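Long-range contacts in cellulose binding protein (Clavibacter michiganensis subsp. michiganensis, PDB 4JCW), which probably cleaves internal beta-1,4-glucosidic linkages of cellulose as a full-length enzyme, of which this chain is the two-domain, expansin-like, glucan-binding part: residues 48-53 with 63-68; 44-49 with 148-153. All coordinates share one frame; numbering follows the deposited sequence.

Contact 1 of 2, residues 48-53 with 63-68; sequences CGTFLD and VQVADQ. With BGC (beta-D-glucopyranose), chain C.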
ATOM      1  N   CYS A  48       0.366   3.656  15.221  1.00 18.35           N
ATOM      2  CA  CYS A  48       1.165   4.446  14.294  1.00 21.00           C
ATOM      3  C   CYS A  48       1.184   5.926  14.680  1.00 20.50           C
ATOM      4  O   CYS A  48       0.158   6.497  15.036  1.00 24.35           O
ATOM      5  CB  CYS A  48       0.651   4.277  12.869  1.00 23.12           C
ATOM      6  SG  CYS A  48       0.969   2.614  12.208  1.00 22.72           S
ATOM      7  N   GLY A  49       2.360   6.537  14.608  1.00 21.45           N
ATOM      8  CA  GLY A  49       2.495   7.946  14.926  1.00 28.41           C
ATOM      9  C   GLY A  49       2.823   8.215  16.384  1.00 26.16           C
ATOM     10  O   GLY A  49       3.291   9.305  16.718  1.00 28.93           O
ATOM     11  N   THR A  50       2.575   7.235  17.250  1.00 17.63           N
ATOM     12  CA  THR A  50       2.859   7.406  18.681  1.00 15.60           C
ATOM     13  C   THR A  50       4.336   7.203  18.969  1.00 16.73           C
ATOM     14  O   THR A  50       5.086   6.741  18.111  1.00 18.67           O
ATOM     15  CB  THR A  50       2.025   6.461  19.584  1.00 17.70           C
ATOM     16  OG1 THR A  50       2.449   5.100  19.397  1.00 16.25           O
ATOM     17  CG2 THR A  50       0.531   6.603  19.281  1.00 24.50           C
ATOM     18  N   PHE A  51       4.751   7.563  20.177  1.00 16.69           N
ATOM     19  CA  PHE A  51       6.146   7.440  20.588  1.00 16.72           C
ATOM     20  C   PHE A  51       6.286   6.618  21.859  1.00 13.95           C
ATOM     21  O   PHE A  51       5.417   6.657  22.734  1.00 17.81           O
ATOM     22  CB  PHE A  51       6.748   8.825  20.848  1.00 17.71           C
ATOM     23  CG  PHE A  51       6.921   9.656  19.610  1.00 20.57           C
ATOM     24  CD1 PHE A  51       8.158   9.738  18.983  1.00 21.03           C
ATOM     25  CD2 PHE A  51       5.851  10.356  19.075  1.00 28.17           C
ATOM     26  CE1 PHE A  51       8.326  10.505  17.848  1.00 21.72           C
ATOM     27  CE2 PHE A  51       6.010  11.128  17.933  1.00 32.88           C
ATOM     28  CZ  PHE A  51       7.250  11.201  17.318  1.00 29.20           C
ATOM     29  N   LEU A  52       7.406   5.913  21.974  1.00 16.65           N
ATOM     30  CA  LEU A  52       7.742   5.205  23.199  1.00 16.71           C
ATOM     31  C   LEU A  52       9.014   5.796  23.789  1.00 16.60           C
ATOM     32  O   LEU A  52       9.981   6.052  23.066  1.00 18.53           O
ATOM     33  CB  LEU A  52       7.991   3.718  22.897  1.00 14.43           C
ATOM     34  CG  LEU A  52       6.984   2.972  22.013  1.00 15.36           C
ATOM     35  CD1 LEU A  52       7.423   1.521  21.836  1.00 19.68           C
ATOM     36  CD2 LEU A  52       5.583   3.045  22.626  1.00 16.78           C
ATOM     37  N   ASP A  53       9.006   6.027  25.101  1.00 18.71           N
ATOM     38  CA  ASP A  53      10.253   6.234  25.829  1.00 19.47           C
ATOM     39  C   ASP A  53      10.760   4.876  26.284  1.00 20.59           C
ATOM     40  O   ASP A  53      10.084   4.168  27.035  1.00 18.27           O
ATOM     41  CB  ASP A  53      10.065   7.160  27.031  1.00 19.46           C
ATOM     42  CG  ASP A  53       9.995   8.622  26.632  1.00 28.91           C
ATOM     43  OD1 ASP A  53      10.534   8.972  25.554  1.00 26.10           O
ATOM     44  OD2 ASP A  53       9.413   9.417  27.403  1.00 25.06           O
ATOM     45  N   VAL A  63      11.499   6.646  20.674  1.00 18.09           N
ATOM     46  CA  VAL A  63      11.385   6.118  19.323  1.00 15.81           C
ATOM     47  C   VAL A  63       9.966   6.295  18.801  1.00 12.90           C
ATOM     48  O   VAL A  63       9.003   6.221  19.562  1.00 14.98           O
ATOM     49  CB  VAL A  63      11.817   4.628  19.242  1.00 17.16           C
ATOM     50  CG1 VAL A  63      13.298   4.495  19.538  1.00 21.83           C
ATOM     51  CG2 VAL A  63      11.016   3.781  20.212  1.00 17.92           C
ATOM     52  N   GLN A  64       9.843   6.552  17.507  1.00 17.46           N
ATOM     53  CA  GLN A  64       8.536   6.629  16.878  1.00 15.46           C
ATOM     54  C   GLN A  64       8.069   5.241  16.474  1.00 13.95           C
ATOM     55  O   GLN A  64       8.841   4.464  15.908  1.00 19.05           O
ATOM     56  CB  GLN A  64       8.581   7.522  15.643  1.00 17.05           C
ATOM     57  CG  GLN A  64       7.188   7.888  15.132  1.00 19.49           C
ATOM     58  CD  GLN A  64       7.202   8.962  14.054  1.00 34.76           C
ATOM     59  OE1 GLN A  64       8.257   9.372  13.579  1.00 43.31           O
ATOM     60  NE2 GLN A  64       6.020   9.401  13.647  1.00 48.00           N
ATOM     61  N   VAL A  65       6.817   4.923  16.772  1.00 16.16           N
ATOM     62  CA  VAL A  65       6.257   3.670  16.306  1.00 14.50           C
ATOM     63  C   VAL A  65       6.028   3.801  14.806  1.00 16.87           C
ATOM     64  O   VAL A  65       5.247   4.646  14.348  1.00 17.15           O
ATOM     65  CB  VAL A  65       4.961   3.308  17.018  1.00 17.08           C
ATOM     66  CG1 VAL A  65       4.401   2.007  16.448  1.00 16.89           C
ATOM     67  CG2 VAL A  65       5.215   3.171  18.520  1.00 22.08           C
ATOM     68  N   ALA A  66       6.731   2.959  14.057  1.00 16.75           N
ATOM     69  CA  ALA A  66       6.821   3.084  12.610  1.00 19.24           C
ATOM     70  C   ALA A  66       6.306   1.858  11.878  1.00 14.62           C
ATOM     71  O   ALA A  66       5.983   1.931  10.693  1.00 16.06           O
ATOM     72  CB  ALA A  66       8.262   3.326  12.210  1.00 20.85           C
ATOM     73  N   ASP A  67       6.222   0.736  12.581  1.00 14.99           N
ATOM     74  CA  ASP A  67       6.206  -0.547  11.894  1.00 17.01           C
ATOM     75  C   ASP A  67       5.613  -1.637  12.784  1.00 20.35           C
ATOM     76  O   ASP A  67       5.396  -1.436  13.982  1.00 17.95           O
ATOM     77  CB  ASP A  67       7.659  -0.889  11.521  1.00 13.93           C
ATOM     78  CG  ASP A  67       7.781  -1.813  10.318  1.00 18.58           C
ATOM     79  OD1 ASP A  67       6.759  -2.259   9.745  1.00 16.92           O
ATOM     80  OD2 ASP A  67       8.944  -2.099   9.935  1.00 21.34           O
ATOM     81  N   GLN A  68       5.330  -2.782  12.173  1.00 15.87           N
ATOM     82  CA  GLN A  68       4.784  -3.929  12.875  1.00 15.07           C
ATOM     83  C   GLN A  68       5.797  -5.068  12.823  1.00 18.85           C
ATOM     84  O   GLN A  68       6.309  -5.395  11.755  1.00 20.10           O
ATOM     85  CB  GLN A  68       3.487  -4.386  12.202  1.00 16.86           C
ATOM     86  CG  GLN A  68       2.832  -5.566  12.909  1.00 17.18           C
ATOM     87  CD  GLN A  68       1.509  -5.969  12.285  1.00 20.28           C
ATOM     88  OE1 GLN A  68       0.762  -6.754  12.860  1.00 23.63           O
ATOM     89  NE2 GLN A  68       1.219  -5.442  11.103  1.00 24.17           N
TER
HETATM   90  C2  BGC C   1       8.006  -3.731   6.874  0.52 15.51           C
HETATM   91  C3  BGC C   1       6.582  -3.271   6.675  0.52 15.39           C
HETATM   92  C4  BGC C   1       5.749  -4.507   6.289  0.52 15.80           C
HETATM   93  C5  BGC C   1       5.859  -5.477   7.420  0.52 17.44           C
HETATM   94  C6  BGC C   1       5.161  -6.780   7.021  0.52 22.53           C
HETATM   95  C1  BGC C   1       8.045  -4.778   7.985  0.52 20.44           C
HETATM   96  O1  BGC C   1       9.383  -5.209   8.263  0.52 20.31           O
HETATM   97  O2  BGC C   1       8.836  -2.624   7.263  0.52 18.76           O
HETATM   98  O3  BGC C   1       6.629  -2.327   5.601  0.52 18.01           O
HETATM   99  O4  BGC C   1       4.323  -4.293   6.054  0.52 19.67           O
HETATM  100  O5  BGC C   1       7.216  -5.891   7.609  0.52 19.47           O
HETATM  101  O6  BGC C   1       5.264  -7.748   8.060  0.52 20.20           O

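Contact 2 of 2, residues 44-49 with 148-153; sequences GAAACG and LTRTDY. With BGC (beta-D-glucopyranose), chain B; BGC (beta-D-glucopyranose), chain D.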
ATOM      1  N   GLY A  44      -3.766  -2.829  14.847  1.00 22.96           N
ATOM      2  CA  GLY A  44      -4.317  -2.508  13.538  1.00 23.91           C
ATOM      3  C   GLY A  44      -3.869  -1.145  13.032  1.00 20.74           C
ATOM      4  O   GLY A  44      -4.625  -0.467  12.335  1.00 20.71           O
ATOM      5  N   ALA A  45      -2.644  -0.765  13.405  1.00 17.58           N
ATOM      6  CA  ALA A  45      -2.008   0.520  13.061  1.00 16.37           C
ATOM      7  C   ALA A  45      -2.453   1.704  13.916  1.00 13.85           C
ATOM      8  O   ALA A  45      -2.018   2.827  13.686  1.00 18.34           O
ATOM      9  CB  ALA A  45      -2.133   0.855  11.567  1.00 14.84           C
ATOM     10  N   ALA A  46      -3.296   1.461  14.913  1.00 12.48           N
ATOM     11  CA  ALA A  46      -3.691   2.541  15.814  1.00 14.96           C
ATOM     12  C   ALA A  46      -2.491   3.095  16.583  1.00 19.95           C
ATOM     13  O   ALA A  46      -2.517   4.236  17.066  1.00 20.39           O
ATOM     14  CB  ALA A  46      -4.775   2.068  16.777  1.00 16.47           C
ATOM     15  N   ALA A  47      -1.424   2.305  16.682  1.00 16.20           N
ATOM     16  CA  ALA A  47      -0.236   2.759  17.400  1.00 23.00           C
ATOM     17  C   ALA A  47       0.668   3.613  16.517  1.00 21.31           C
ATOM     18  O   ALA A  47       1.629   4.214  17.004  1.00 19.53           O
ATOM     19  CB  ALA A  47       0.539   1.582  17.956  1.00 23.48           C
ATOM     20  N   CYS A  48       0.366   3.656  15.221  1.00 18.35           N
ATOM     21  CA  CYS A  48       1.165   4.446  14.294  1.00 21.00           C
ATOM     22  C   CYS A  48       1.184   5.926  14.680  1.00 20.50           C
ATOM     23  O   CYS A  48       0.158   6.497  15.036  1.00 24.35           O
ATOM     24  CB  CYS A  48       0.651   4.277  12.869  1.00 23.12           C
ATOM     25  SG  CYS A  48       0.969   2.614  12.208  1.00 22.72           S
ATOM     26  N   GLY A  49       2.360   6.537  14.608  1.00 21.45           N
ATOM     27  CA  GLY A  49       2.495   7.946  14.926  1.00 28.41           C
ATOM     28  C   GLY A  49       2.823   8.215  16.384  1.00 26.16           C
ATOM     29  O   GLY A  49       3.291   9.305  16.718  1.00 28.93           O
ATOM     30  N   LEU A 148     -14.294   7.723   8.126  1.00 16.98           N
ATOM     31  CA  LEU A 148     -13.324   6.959   7.343  1.00 16.97           C
ATOM     32  C   LEU A 148     -12.928   5.703   8.114  1.00 21.82           C
ATOM     33  O   LEU A 148     -13.071   5.639   9.342  1.00 20.48           O
ATOM     34  CB  LEU A 148     -12.090   7.810   7.039  1.00 16.47           C
ATOM     35  CG  LEU A 148     -12.301   9.137   6.305  1.00 22.32           C
ATOM     36  CD1 LEU A 148     -10.964   9.809   6.057  1.00 23.30           C
ATOM     37  CD2 LEU A 148     -13.059   8.961   4.993  1.00 24.58           C
ATOM     38  N   THR A 149     -12.433   4.703   7.388  1.00 18.88           N
ATOM     39  CA  THR A 149     -12.067   3.429   7.988  1.00 17.69           C
ATOM     40  C   THR A 149     -10.571   3.378   8.252  1.00 18.88           C
ATOM     41  O   THR A 149      -9.775   3.747   7.394  1.00 20.03           O
ATOM     42  CB  THR A 149     -12.439   2.262   7.051  1.00 18.90           C
ATOM     43  OG1 THR A 149     -13.825   2.355   6.716  1.00 26.02           O
ATOM     44  CG2 THR A 149     -12.181   0.923   7.729  1.00 29.74           C
ATOM     45  N   ARG A 150     -10.189   2.913   9.436  1.00 17.14           N
ATOM     46  CA  ARG A 150      -8.773   2.789   9.764  1.00 13.53           C
ATOM     47  C   ARG A 150      -8.195   1.584   9.037  1.00 15.64           C
ATOM     48  O   ARG A 150      -8.688   0.469   9.207  1.00 20.20           O
ATOM     49  CB  ARG A 150      -8.579   2.581  11.263  1.00 14.52           C
ATOM     50  CG  ARG A 150      -7.117   2.675  11.663  1.00 16.91           C
ATOM     51  CD  ARG A 150      -6.855   2.047  13.013  1.00 18.20           C
ATOM     52  NE  ARG A 150      -7.700   2.596  14.073  1.00 22.97           N
ATOM     53  CZ  ARG A 150      -7.389   3.655  14.811  1.00 24.92           C
ATOM     54  NH1 ARG A 150      -6.256   4.310  14.590  1.00 23.31           N
ATOM     55  NH2 ARG A 150      -8.216   4.065  15.765  1.00 27.09           N
ATOM     56  N   THR A 151      -7.163   1.792   8.233  1.00 16.87           N
ATOM     57  CA  THR A 151      -6.498   0.649   7.613  1.00 16.99           C
ATOM     58  C   THR A 151      -5.389   0.158   8.529  1.00 16.63           C
ATOM     59  O   THR A 151      -5.044   0.828   9.508  1.00 22.34           O
ATOM     60  CB  THR A 151      -5.881   0.987   6.254  1.00 20.81           C
ATOM     61  OG1 THR A 151      -4.692   1.776   6.435  1.00 17.83           O
ATOM     62  CG2 THR A 151      -6.868   1.723   5.367  1.00 20.10           C
ATOM     63  N   ASP A 152      -4.827  -1.005   8.215  1.00 13.82           N
ATOM     64  CA  ASP A 152      -3.701  -1.508   8.990  1.00 19.61           C
ATOM     65  C   ASP A 152      -2.352  -1.003   8.463  1.00 19.63           C
ATOM     66  O   ASP A 152      -1.297  -1.516   8.859  1.00 16.98           O
ATOM     67  CB  ASP A 152      -3.713  -3.042   9.061  1.00 14.98           C
ATOM     68  CG  ASP A 152      -3.572  -3.702   7.696  1.00 30.15           C
ATOM     69  OD1 ASP A 152      -3.174  -3.028   6.720  1.00 25.26           O
ATOM     70  OD2 ASP A 152      -3.857  -4.910   7.610  1.00 32.08           O
ATOM     71  N   TYR A 153      -2.385  -0.020   7.561  1.00 17.24           N
ATOM     72  CA  TYR A 153      -1.138   0.527   6.996  1.00 16.94           C
ATOM     73  C   TYR A 153      -0.972   2.045   7.179  1.00 14.31           C
ATOM     74  O   TYR A 153      -0.190   2.683   6.476  1.00 16.57           O
ATOM     75  CB  TYR A 153      -0.944   0.111   5.531  1.00 17.82           C
ATOM     76  CG  TYR A 153      -2.043   0.568   4.596  1.00 19.61           C
ATOM     77  CD1 TYR A 153      -1.922   1.749   3.863  1.00 18.00           C
ATOM     78  CD2 TYR A 153      -3.200  -0.181   4.440  1.00 18.31           C
ATOM     79  CE1 TYR A 153      -2.938   2.170   3.002  1.00 17.75           C
ATOM     80  CE2 TYR A 153      -4.204   0.214   3.563  1.00 14.29           C
ATOM     81  CZ  TYR A 153      -4.074   1.391   2.859  1.00 16.87           C
ATOM     82  OH  TYR A 153      -5.091   1.770   2.006  1.00 20.09           O
TER
HETATM   83  C2  BGC B   3       0.658  -0.185   0.321  0.52 13.55           C
HETATM   84  C3  BGC B   3      -0.726   0.417   0.134  0.52 13.44           C
HETATM   85  C4  BGC B   3      -1.744  -0.691   0.245  0.52 16.14           C
HETATM   86  C5  BGC B   3      -1.664  -1.388   1.548  0.52 11.72           C
HETATM   87  C6  BGC B   3      -2.644  -2.561   1.401  0.52 10.50           C
HETATM   88  C1  BGC B   3       0.659  -0.830   1.725  0.52 15.61           C
HETATM   89  O2  BGC B   3       1.717   0.812   0.225  0.52  8.58           O
HETATM   90  O3  BGC B   3      -0.781   1.033  -1.161  0.52 13.06           O
HETATM   91  O4  BGC B   3      -3.099  -0.291   0.101  0.52 15.24           O
HETATM   92  O5  BGC B   3      -0.342  -1.891   1.741  0.52 14.65           O
HETATM   93  O6  BGC B   3      -2.680  -3.369   2.560  0.52 16.59           O
HETATM   94  C2  BGC D   4      -5.230  -0.118  -0.771  0.52 14.36           C
HETATM   95  C3  BGC D   4      -6.007  -0.160  -2.062  0.52 14.51           C
HETATM   96  C4  BGC D   4      -5.495   0.950  -2.985  0.52 15.86           C
HETATM   97  C5  BGC D   4      -4.022   0.721  -3.258  0.52 13.27           C
HETATM   98  C6  BGC D   4      -3.495   1.915  -4.076  0.52 19.12           C
HETATM   99  C1  BGC D   4      -3.797  -0.321  -1.120  0.52 13.50           C
HETATM  100  O2  BGC D   4      -5.634  -1.203   0.086  0.52 12.54           O
HETATM  101  O3  BGC D   4      -7.354   0.046  -1.647  0.52 12.77           O
HETATM  102  O4  BGC D   4      -6.144   1.044  -4.284  0.52 19.63           O
HETATM  103  O5  BGC D   4      -3.319   0.720  -2.005  0.52 15.45           O
HETATM  104  O6  BGC D   4      -3.670   3.172  -3.395  0.52 17.90           O
HETATM  105  O   HOH W   1      -6.915  -1.129  11.220  1.00 23.36           O
HETATM  106  O   HOH W   2      -4.160   4.329  12.375  1.00 21.17           O
HETATM  107  O   HOH W   3      -3.883   6.190  15.789  1.00 20.39           O

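Contact 1 of 2, residues 48-53 with 63-68
T50 O receives the backbone N of V65 at 2.8 Å, with an almost straight N-H...O angle of 172°. This bond sits where the loop 48-50 runs into strand 51-56, which forms an antiparallel hairpin with strand 59-68 in the double-psi beta-barrel domain. The evidence for register is the reciprocal pair at L52 and V63: L52 N reaches V63 O at 2.9 Å, and V63 N returns to L52 O at the same distance. F51 and Q64 form the adjacent non-hydrogen-bonded pair, and F51 CA adds a C-H...O contact of 3.3 Å to V63 O. On their side of the sheet the extended Q64 chain crosses one face of the phenyl ring of F51, Q64 CG standing off centre toward the rim, 4.2 Å from the F51 ring centroid, in a CH-pi contact. With Q64 CG anti to N (chi1 -167°) the chain is carried along the ring, and the amide and ring planes are 15° apart. L52, V63 and V65 form the buried apolar side, where V65 CG2 lies 3.9 Å from L52 CG. The same V65 methyl packs 3.5 Å from T50 OG1, whose polar partner is the backbone O of A47. Further along the second strand, D67 turns away from the hairpin partner; N22 N is bonded to its OD1, while its OD2 accepts the O2 hydroxyl of a bound glucose at 2.7 Å.

Contact 2 of 2, residues 44-49 with 148-153
R150 lays its guanidinium flat against A46, whose CB stands over one face, off centre, with A46 CB to R150 NH1 at 3.5 Å. The arginine chain leaves its backbone extended and then bends at chi3 (-55°), which brings CD beside G44 O and turns the planar group against the loop. Its polar edges are met elsewhere: NH2 bonds to I134 O, and in the guanidinium plane NH1 donates to a water at 3.0 Å. That water in turn donates to A45 O at 2.9 Å; a second water donates to A46 O and accepts a weak bond from the same NH1. A further water donates to G44 O at 2.6 Å and to R150 O at 3.1 Å, linking the two backbones, which share no direct hydrogen bond here; G44 O and T151 O come close, but as two acceptors. A45 points its methyl at the opposing main chain, CB lying 3.6 Å from T151 O. Beyond this, Y153 turns away from the loop. Its N donates to T151 OG1 at 3.1 Å in an ST turn, and with chi1 at 60° the ring lies between that hydroxyl on one face and the glucose of chain B on the other, its C5 3.4 Å above the plane of the Y153 ring, over the centre. The arrangement is a water-mediated seam between the two expansin domains, bordering the aromatic glucan-binding surface of the C-terminal one.

Overall arrangement
Both contacts draw on C48 and G49, and V65 of contact 1 packs directly against A47 O of the loop used in contact 2; their centres lie about 12 Å apart. Contact 1 stays within the barrel domain: direct backbone bonds fix its register, and four of its eight touching residues are buried. Contact 2 joins segments 99 residues apart from different domains, lacks direct hydrogen bonds, and relies on van der Waals contact of alanine methyls with the guanidinium and main chain, and on bridging waters, burying 233 Å² against 429 Å². C48, common to both, is disulfide-bonded to C23. Each carries a sugar-contacting residue, polar in the barrel and aromatic in the second domain.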